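Local coordinates for protein crustacyanin-C1 subunit (PDB 1I4U) that binds the carotenoid astaxanthin, which gives the lobster carapace its blue colour, as a lipocalin subunit of the crustacyanin complexes, at residues 10-15 against 127-132; 49-54 against 171-176; 74-79 against 176-181. All blocks are in the same frame, centred on the assembly; numbering follows the deposited sequence.

In the fold
All three contacts tie loop or terminal segments to the antiparallel sheet of the lipocalin barrel. Interaction 1 joins the loop after strand 7-9 to the start of strand 128-137 and lies on the opposite side of the chain's centre from the others, its centre about 31 Å from that of interaction 2 and about 33 Å from that of interaction 3. Interactions 2 and 3 are neighbours, centres about 8 Å apart: both use helix 175-178, share D176 and touch where Q178 NE2 meets C51 O. Along the chain the segments run 10-15, 49-54, 74-79, 127-132, 171-176, 176-181, so every pair crosses. The N-terminal region and C-terminal tail are thus fastened to different parts of one barrel.

Interaction 1: residues 10-15 against 127-132; sequences GKCASV and GYHSDF
Two hydrogen bonds join G10 to G127 and H129, at the beginning of strand 128-137. In the backbone one, G10 N donates to G127 O at 2.9 Å. The other comes from a side chain: H129 ND1 donates to G10 O over 2.7 Å with an N-H...O angle of 162°. The oxygen lies in the plane of the imidazole, at its edge, whereas ND1 sits above the plane of the G10 carbonyl. With chi1 at 62°, H129 CG lies between the two backbone branches, and the ring beyond it brings ND1 to G10 O.

Non-bonded contacts surround the same ring. K11 O lies 3.5 Å above one face, offset toward the rim. C12 SG packs on H129 CB at 3.7 Å. An alanine in place of H129 would probably leave G10 O without its imidazole donor and open a gap beneath K11 O.

As donor to G10 O, ND1 carries a proton. The loop between strand 7-9 and helix 17-24 is thus held to the beginning of strand 128-137 by two hydrogen bonds and to the adjacent strand 115-123 of the lipocalin sheet by the C12-C121 disulfide.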
loop_
_atom_site.group_PDB
_atom_site.type_symbol
_atom_site.label_atom_id
_atom_site.label_comp_id
_atom_site.label_asym_id
_atom_site.label_seq_id
_atom_site.Cartn_x
_atom_site.Cartn_y
_atom_site.Cartn_z
ATOM N N GLY A 10 -4.231 8.160 -17.107
ATOM C CA GLY A 10 -4.379 6.856 -17.682
ATOM C C GLY A 10 -4.073 5.757 -16.676
ATOM O O GLY A 10 -3.865 6.010 -15.505
ATOM N N LYS A 11 -4.075 4.534 -17.146
ATOM C CA LYS A 11 -3.847 3.353 -16.344
ATOM C C LYS A 11 -2.386 2.920 -16.314
ATOM O O LYS A 11 -1.576 3.263 -17.171
ATOM C CB LYS A 11 -4.712 2.196 -16.847
ATOM C CG LYS A 11 -3.973 1.011 -17.425
ATOM C CD LYS A 11 -3.537 1.200 -18.875
ATOM C CE LYS A 11 -2.915 -0.035 -19.506
ATOM N NZ LYS A 11 -3.341 -0.214 -20.932
ATOM N N CYS A 12 -2.103 2.114 -15.289
ATOM C CA CYS A 12 -0.782 1.481 -15.235
ATOM C C CYS A 12 -0.509 0.677 -16.496
ATOM O O CYS A 12 -1.361 -0.024 -17.062
ATOM C CB CYS A 12 -0.724 0.590 -14.000
ATOM S SG CYS A 12 -0.648 1.423 -12.372
ATOM N N ALA A 13 0.722 0.749 -16.983
ATOM C CA ALA A 13 1.235 0.061 -18.167
ATOM C C ALA A 13 1.201 -1.446 -17.987
ATOM O O ALA A 13 1.156 -1.903 -16.828
ATOM C CB ALA A 13 2.670 0.495 -18.476
ATOM N N SER A 14 1.221 -2.136 -19.118
ATOM C CA SER A 14 1.221 -3.577 -19.211
ATOM C C SER A 14 2.340 -4.262 -18.442
ATOM O O SER A 14 2.052 -5.010 -17.493
ATOM C CB SER A 14 1.314 -4.031 -20.684
ATOM O OG SER A 14 1.542 -5.423 -20.720
ATOM N N VAL A 15 3.578 -4.005 -18.833
ATOM C CA VAL A 15 4.661 -4.685 -18.141
ATOM C C VAL A 15 4.481 -6.221 -18.067
ATOM O O VAL A 15 3.628 -6.660 -17.263
ATOM C CB VAL A 15 4.818 -4.228 -16.673
ATOM C CG1 VAL A 15 5.783 -5.199 -16.004
ATOM C CG2 VAL A 15 5.282 -2.791 -16.583
ATOM N N GLY A 127 -9.067 7.650 -13.030
ATOM C CA GLY A 127 -8.520 7.762 -14.368
ATOM C C GLY A 127 -7.046 8.155 -14.443
ATOM O O GLY A 127 -6.554 8.604 -15.510
ATOM N N TYR A 128 -6.349 7.983 -13.335
ATOM C CA TYR A 128 -4.938 8.246 -13.197
ATOM C C TYR A 128 -4.278 7.072 -12.515
ATOM O O TYR A 128 -4.962 6.218 -11.956
ATOM C CB TYR A 128 -4.668 9.464 -12.327
ATOM C CG TYR A 128 -4.968 10.816 -12.943
ATOM C CD1 TYR A 128 -6.263 11.216 -13.219
ATOM C CD2 TYR A 128 -3.943 11.706 -13.250
ATOM C CE1 TYR A 128 -6.545 12.446 -13.785
ATOM C CE2 TYR A 128 -4.229 12.931 -13.808
ATOM C CZ TYR A 128 -5.510 13.309 -14.072
ATOM O OH TYR A 128 -5.830 14.548 -14.642
ATOM N N HIS A 129 -2.940 7.063 -12.562
ATOM C CA HIS A 129 -2.132 6.116 -11.797
ATOM C C HIS A 129 -0.965 6.850 -11.180
ATOM O O HIS A 129 -0.667 7.966 -11.586
ATOM C CB HIS A 129 -1.604 5.004 -12.703
ATOM C CG HIS A 129 -0.698 5.441 -13.809
ATOM N ND1 HIS A 129 -1.225 6.042 -14.956
ATOM C CD2 HIS A 129 0.646 5.389 -14.029
ATOM C CE1 HIS A 129 -0.218 6.322 -15.773
ATOM N NE2 HIS A 129 0.953 5.935 -15.240
ATOM N N SER A 130 -0.336 6.217 -10.231
ATOM C CA SER A 130 0.912 6.694 -9.717
ATOM C C SER A 130 1.923 5.572 -9.885
ATOM O O SER A 130 1.679 4.432 -9.563
ATOM C CB SER A 130 0.898 7.095 -8.256
ATOM O OG SER A 130 0.374 8.421 -8.072
ATOM N N ASP A 131 3.080 5.952 -10.389
ATOM C CA ASP A 131 4.165 4.963 -10.417
ATOM C C ASP A 131 5.441 5.557 -9.830
ATOM O O ASP A 131 5.625 6.745 -9.641
ATOM C CB ASP A 131 4.377 4.418 -11.791
ATOM C CG ASP A 131 4.698 5.404 -12.882
ATOM O OD1 ASP A 131 5.165 6.493 -12.541
ATOM O OD2 ASP A 131 4.416 5.019 -14.023
ATOM N N PHE A 132 6.255 4.596 -9.440
ATOM C CA PHE A 132 7.429 4.806 -8.610
ATOM C C PHE A 132 8.524 3.898 -9.184
ATOM O O PHE A 132 8.341 2.689 -9.215
ATOM C CB PHE A 132 7.173 4.507 -7.109
ATOM C CG PHE A 132 6.018 5.376 -6.618
ATOM C CD1 PHE A 132 6.208 6.713 -6.371
ATOM C CD2 PHE A 132 4.755 4.872 -6.490
ATOM C CE1 PHE A 132 5.124 7.521 -6.015
ATOM C CE2 PHE A 132 3.654 5.637 -6.119
ATOM C CZ PHE A 132 3.861 6.990 -5.915
#

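Interaction 2: residues 49-54 against 171-176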
loop_
_atom_site.group_PDB
_atom_site.type_symbol
_atom_site.label_atom_id
_atom_site.label_comp_id
_atom_site.label_asym_id
_atom_site.label_seq_id
_atom_site.Cartn_x
_atom_site.Cartn_y
_atom_site.Cartn_z
ATOM N N GLU A 49 16.369 9.679 2.796
ATOM C CA GLU A 49 16.706 10.636 1.749
ATOM C C GLU A 49 18.047 10.348 1.077
ATOM O O GLU A 49 18.169 10.418 -0.156
ATOM C CB GLU A 49 16.750 12.049 2.326
ATOM C CG GLU A 49 17.026 13.085 1.256
ATOM C CD GLU A 49 17.080 14.528 1.714
ATOM O OE1 GLU A 49 17.299 14.769 2.939
ATOM O OE2 GLU A 49 16.983 15.460 0.877
ATOM N N LYS A 50 19.065 10.116 1.891
ATOM C CA LYS A 50 20.418 10.019 1.419
ATOM C C LYS A 50 21.056 8.693 1.833
ATOM O O LYS A 50 20.669 8.073 2.849
ATOM C CB LYS A 50 21.293 11.157 1.951
ATOM C CG LYS A 50 20.795 12.543 1.664
ATOM C CD LYS A 50 21.686 13.572 2.338
ATOM C CE LYS A 50 21.267 14.982 1.983
ATOM N NZ LYS A 50 22.046 15.973 2.798
ATOM N N CYS A 51 22.041 8.236 1.078
ATOM C CA CYS A 51 22.911 7.109 1.430
ATOM C C CYS A 51 22.131 5.816 1.523
ATOM O O CYS A 51 22.488 4.918 2.274
ATOM C CB CYS A 51 23.668 7.388 2.745
ATOM S SG CYS A 51 24.678 8.887 2.659
ATOM N N VAL A 52 21.066 5.717 0.739
ATOM C CA VAL A 52 20.093 4.625 0.840
ATOM C C VAL A 52 20.733 3.300 0.474
ATOM O O VAL A 52 21.177 3.114 -0.674
ATOM C CB VAL A 52 18.897 4.912 -0.061
ATOM C CG1 VAL A 52 17.913 3.766 0.021
ATOM C CG2 VAL A 52 18.231 6.257 0.287
ATOM N N ARG A 53 20.788 2.409 1.447
ATOM C CA ARG A 53 21.489 1.150 1.396
ATOM C C ARG A 53 20.498 0.058 1.817
ATOM O O ARG A 53 20.018 0.080 2.932
ATOM C CB ARG A 53 22.672 1.163 2.336
ATOM C CG ARG A 53 23.522 -0.067 2.402
ATOM C CD ARG A 53 24.555 0.018 3.524
ATOM N NE ARG A 53 25.513 -1.065 3.584
ATOM C CZ ARG A 53 25.333 -2.250 4.135
ATOM N NH1 ARG A 53 24.156 -2.528 4.700
ATOM N NH2 ARG A 53 26.322 -3.138 4.114
ATOM N N ASN A 54 20.215 -0.853 0.907
ATOM C CA ASN A 54 19.194 -1.890 1.126
ATOM C C ASN A 54 19.896 -3.246 1.167
ATOM O O ASN A 54 20.444 -3.700 0.194
ATOM C CB ASN A 54 18.135 -1.851 0.049
ATOM C CG ASN A 54 17.491 -0.506 -0.143
ATOM O OD1 ASN A 54 16.946 0.007 0.823
ATOM N ND2 ASN A 54 17.595 0.083 -1.346
ATOM N N SER A 171 31.439 8.424 -0.620
ATOM C CA SER A 171 32.390 8.432 0.507
ATOM C C SER A 171 31.899 9.308 1.651
ATOM O O SER A 171 32.376 9.153 2.787
ATOM C CB SER A 171 33.788 8.742 -0.020
ATOM O OG SER A 171 33.778 10.079 -0.511
ATOM N N SER A 172 30.946 10.216 1.457
ATOM C CA SER A 172 30.341 10.999 2.504
ATOM C C SER A 172 29.311 10.236 3.338
ATOM O O SER A 172 28.828 10.740 4.353
ATOM C CB SER A 172 29.624 12.255 1.988
ATOM O OG SER A 172 28.382 11.992 1.339
ATOM N N CYS A 173 28.949 9.051 2.917
ATOM C CA CYS A 173 27.930 8.247 3.593
ATOM C C CYS A 173 28.549 7.356 4.656
ATOM O O CYS A 173 29.557 6.689 4.373
ATOM C CB CYS A 173 27.226 7.349 2.589
ATOM S SG CYS A 173 26.194 8.260 1.432
ATOM N N PRO A 174 27.958 7.301 5.841
ATOM C CA PRO A 174 28.488 6.468 6.930
ATOM C C PRO A 174 27.991 5.031 6.829
ATOM O O PRO A 174 27.338 4.493 7.742
ATOM C CB PRO A 174 27.973 7.165 8.183
ATOM C CG PRO A 174 26.613 7.632 7.747
ATOM C CD PRO A 174 26.795 8.067 6.316
ATOM N N TYR A 175 28.344 4.354 5.751
ATOM C CA TYR A 175 27.810 3.022 5.495
ATOM C C TYR A 175 28.168 2.019 6.588
ATOM O O TYR A 175 27.346 1.175 6.923
ATOM C CB TYR A 175 28.311 2.557 4.144
ATOM C CG TYR A 175 27.869 3.284 2.918
ATOM C CD1 TYR A 175 26.545 3.570 2.610
ATOM C CD2 TYR A 175 28.788 3.657 1.969
ATOM C CE1 TYR A 175 26.173 4.231 1.446
ATOM C CE2 TYR A 175 28.459 4.288 0.798
ATOM C CZ TYR A 175 27.142 4.584 0.546
ATOM O OH TYR A 175 26.863 5.197 -0.652
ATOM N N ASP A 176 29.387 2.103 7.116
ATOM C CA ASP A 176 29.792 1.132 8.120
ATOM C C ASP A 176 29.004 1.331 9.396
ATOM O O ASP A 176 28.857 0.380 10.162
ATOM C CB ASP A 176 31.298 1.207 8.341
ATOM C CG ASP A 176 32.124 0.457 7.350
ATOM O OD1 ASP A 176 31.571 -0.249 6.491
ATOM O OD2 ASP A 176 33.387 0.616 7.448
#
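C51 and C173 are joined by a disulfide that ties the chain corner before strand 52-58 to the segment leading into helix 175-178. C51 SG and C173 SG are 2.0 Å apart, with a chi3 of -80°. Beyond this bond, C51 SG also approaches P174 CD at 4.3 Å. P174 is the centre of an inverse gamma turn and the N-cap of the helix, so the covalent link lies right at the helix start.

Y175 carries the rest of the contact. With chi1 at -65°, its CG stands anti to the carbonyl carbon, and the ring beyond it reaches C51 and R53. This ring has C173 CB 3.4 Å above one face, offset toward the rim. On the way out from CB, Y175 CD1 meets R53 CD at 4.2 Å. The two side chains cross obliquely, with the guanidinium and ring planes 42° apart. R53 reaches this place with its chain extended from CG to NE, and its NH1 forms a salt bridge with E55. Next along the ring, Y175 CE1 meets C51 O at 3.8 Å, the oxygen lying in the ring plane at the edge, and C51 CB at 4.2 Å. At the tip, Y175 OH is hydrogen-bonded to Q169 OE1 and G170 N, while Y36 of strand 33-41 meets the ring edge-to-face.

A disulfide holding the C-terminal segment against the barrel wall is a familiar feature of lipocalins. Here the bond and the tyrosine beside it fix the start of the last helix to the outside of the sheet.

Interaction 3: residues 74-79 against 176-181; sequences GNLLKR and DTQKTL
T177 meets strand 76-85 of the lipocalin barrel through its methyl group: T177 CG2 lies 4.0 Å from L76 CD1, and the two side chains cross at about a right angle. T177 O is gripped twice within its own segment, by the backbone N and by the hydroxyl of T180. T180 OG1 donates to T177 O at 2.7 Å, tilted 17° from the carbonyl plane. Q178 follows with CG 4.0 Å from L76 CD2, so the two methyls of this leucine touch successive residues of the helix. Q178 NE2 is hydrogen-bonded to C51 O and to T68 OG1.

Q178 also opens a type I beta turn, in which L181 N bonds to Q178 O. The turn brings the last residue back over the strand. L181 CD1 lies 4.2 Å from L76 CB and 3.9 Å from L77 O, while L181 CB sits 4.0 Å from K78 CB. T68 of the neighbouring strand 63-68 touches both K78 and L181.

The chain ends in a carboxylate held by K78. A chi3 of 107° bends the lysine chain and sets CE. K78 NZ forms a salt bridge with L181 OXT at 3.0 Å and a weak hydrogen bond with L181 O at 3.1 Å. E66 adds a long, weak ion pair.

Apolar contact thus seats the terminal leucine, while a lysine meets the negative charge expected on the C-terminal carboxylate. The ion pair lies at the surface, where solvent would probably weaken it, so the methyl contacts are likely to share in holding the tail on the strand.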
loop_
_atom_site.group_PDB
_atom_site.type_symbol
_atom_site.label_atom_id
_atom_site.label_comp_id
_atom_site.label_asym_id
_atom_site.label_seq_id
_atom_site.Cartn_x
_atom_site.Cartn_y
_atom_site.Cartn_z
ATOM N N GLY A 74 17.900 14.591 8.847
ATOM C CA GLY A 74 19.302 14.492 9.077
ATOM C C GLY A 74 19.794 13.383 9.986
ATOM O O GLY A 74 21.030 13.247 10.154
ATOM N N ASN A 75 18.907 12.599 10.576
ATOM C CA ASN A 75 19.345 11.514 11.453
ATOM C C ASN A 75 19.508 10.230 10.682
ATOM O O ASN A 75 18.808 9.995 9.705
ATOM C CB ASN A 75 18.375 11.305 12.622
ATOM C CG ASN A 75 18.464 12.578 13.475
ATOM O OD1 ASN A 75 19.564 12.949 13.837
ATOM N ND2 ASN A 75 17.307 13.157 13.701
ATOM N N LEU A 76 20.409 9.384 11.175
ATOM C CA LEU A 76 20.464 8.000 10.705
ATOM C C LEU A 76 19.113 7.321 10.936
ATOM O O LEU A 76 18.475 7.542 11.949
ATOM C CB LEU A 76 21.522 7.206 11.447
ATOM C CG LEU A 76 22.975 7.561 11.167
ATOM C CD1 LEU A 76 23.896 7.193 12.319
ATOM C CD2 LEU A 76 23.414 6.841 9.903
ATOM N N LEU A 77 18.733 6.425 10.019
ATOM C CA LEU A 77 17.483 5.718 10.053
ATOM C C LEU A 77 17.642 4.327 9.481
ATOM O O LEU A 77 18.306 4.141 8.473
ATOM C CB LEU A 77 16.397 6.486 9.251
ATOM C CG LEU A 77 15.021 5.832 9.180
ATOM C CD1 LEU A 77 14.362 5.714 10.555
ATOM C CD2 LEU A 77 14.081 6.630 8.266
ATOM N N LYS A 78 17.049 3.373 10.177
ATOM C CA LYS A 78 16.913 2.008 9.715
ATOM C C LYS A 78 15.430 1.672 9.612
ATOM O O LYS A 78 14.708 1.959 10.577
ATOM C CB LYS A 78 17.569 0.970 10.621
ATOM C CG LYS A 78 17.421 -0.494 10.248
ATOM C CD LYS A 78 18.211 -1.400 11.159
ATOM C CE LYS A 78 17.272 -2.123 12.080
ATOM N NZ LYS A 78 18.009 -2.906 13.119
ATOM N N ARG A 79 15.074 1.080 8.492
ATOM C CA ARG A 79 13.738 0.591 8.247
ATOM C C ARG A 79 13.789 -0.891 7.955
ATOM O O ARG A 79 14.571 -1.331 7.151
ATOM C CB ARG A 79 13.116 1.288 7.047
ATOM C CG ARG A 79 13.006 2.769 7.328
ATOM C CD ARG A 79 12.306 3.418 6.170
ATOM N NE ARG A 79 10.860 3.065 6.317
ATOM C CZ ARG A 79 10.074 3.260 5.233
ATOM N NH1 ARG A 79 10.516 3.751 4.067
ATOM N NH2 ARG A 79 8.796 2.962 5.324
ATOM N N ASP A 176 29.387 2.103 7.116
ATOM C CA ASP A 176 29.792 1.132 8.120
ATOM C C ASP A 176 29.004 1.331 9.396
ATOM O O ASP A 176 28.857 0.380 10.162
ATOM C CB ASP A 176 31.298 1.207 8.341
ATOM C CG ASP A 176 32.124 0.457 7.350
ATOM O OD1 ASP A 176 31.571 -0.249 6.491
ATOM O OD2 ASP A 176 33.387 0.616 7.448
ATOM N N THR A 177 28.551 2.553 9.685
ATOM C CA THR A 177 27.669 2.793 10.802
ATOM C C THR A 177 26.269 2.297 10.475
ATOM O O THR A 177 25.601 1.647 11.292
ATOM C CB THR A 177 27.673 4.287 11.158
ATOM O OG1 THR A 177 29.011 4.697 11.464
ATOM C CG2 THR A 177 26.849 4.551 12.390
ATOM N N GLN A 178 25.786 2.638 9.277
ATOM C CA GLN A 178 24.458 2.181 8.853
ATOM C C GLN A 178 24.283 0.691 8.971
ATOM O O GLN A 178 23.247 0.219 9.398
ATOM C CB GLN A 178 24.235 2.584 7.383
ATOM C CG GLN A 178 24.093 4.064 7.177
ATOM C CD GLN A 178 24.083 4.543 5.731
ATOM O OE1 GLN A 178 24.675 5.575 5.404
ATOM N NE2 GLN A 178 23.384 3.790 4.890
ATOM N N LYS A 179 25.305 -0.062 8.614
ATOM C CA LYS A 179 25.175 -1.521 8.575
ATOM C C LYS A 179 25.090 -2.086 9.977
ATOM O O LYS A 179 24.772 -3.281 10.066
ATOM C CB LYS A 179 26.273 -2.079 7.698
ATOM C CG LYS A 179 27.621 -2.202 8.322
ATOM C CD LYS A 179 28.698 -2.609 7.294
ATOM C CE LYS A 179 30.015 -2.854 8.075
ATOM N NZ LYS A 179 31.217 -2.902 7.185
ATOM N N THR A 180 25.315 -1.317 11.029
ATOM C CA THR A 180 25.253 -1.786 12.425
ATOM C C THR A 180 24.000 -1.310 13.124
ATOM O O THR A 180 23.744 -1.638 14.305
ATOM C CB THR A 180 26.427 -1.264 13.280
ATOM O OG1 THR A 180 26.312 0.173 13.386
ATOM C CG2 THR A 180 27.761 -1.520 12.639
ATOM N N LEU A 181 23.136 -0.532 12.465
ATOM C CA LEU A 181 21.929 -0.032 13.106
ATOM C C LEU A 181 20.945 -1.169 13.376
ATOM O O LEU A 181 21.021 -2.204 12.682
ATOM C CB LEU A 181 21.236 1.012 12.234
ATOM C CG LEU A 181 22.054 2.239 11.871
ATOM C CD1 LEU A 181 21.231 3.035 10.849
ATOM C CD2 LEU A 181 22.365 3.081 13.098
ATOM O OXT LEU A 181 20.103 -1.032 14.285
#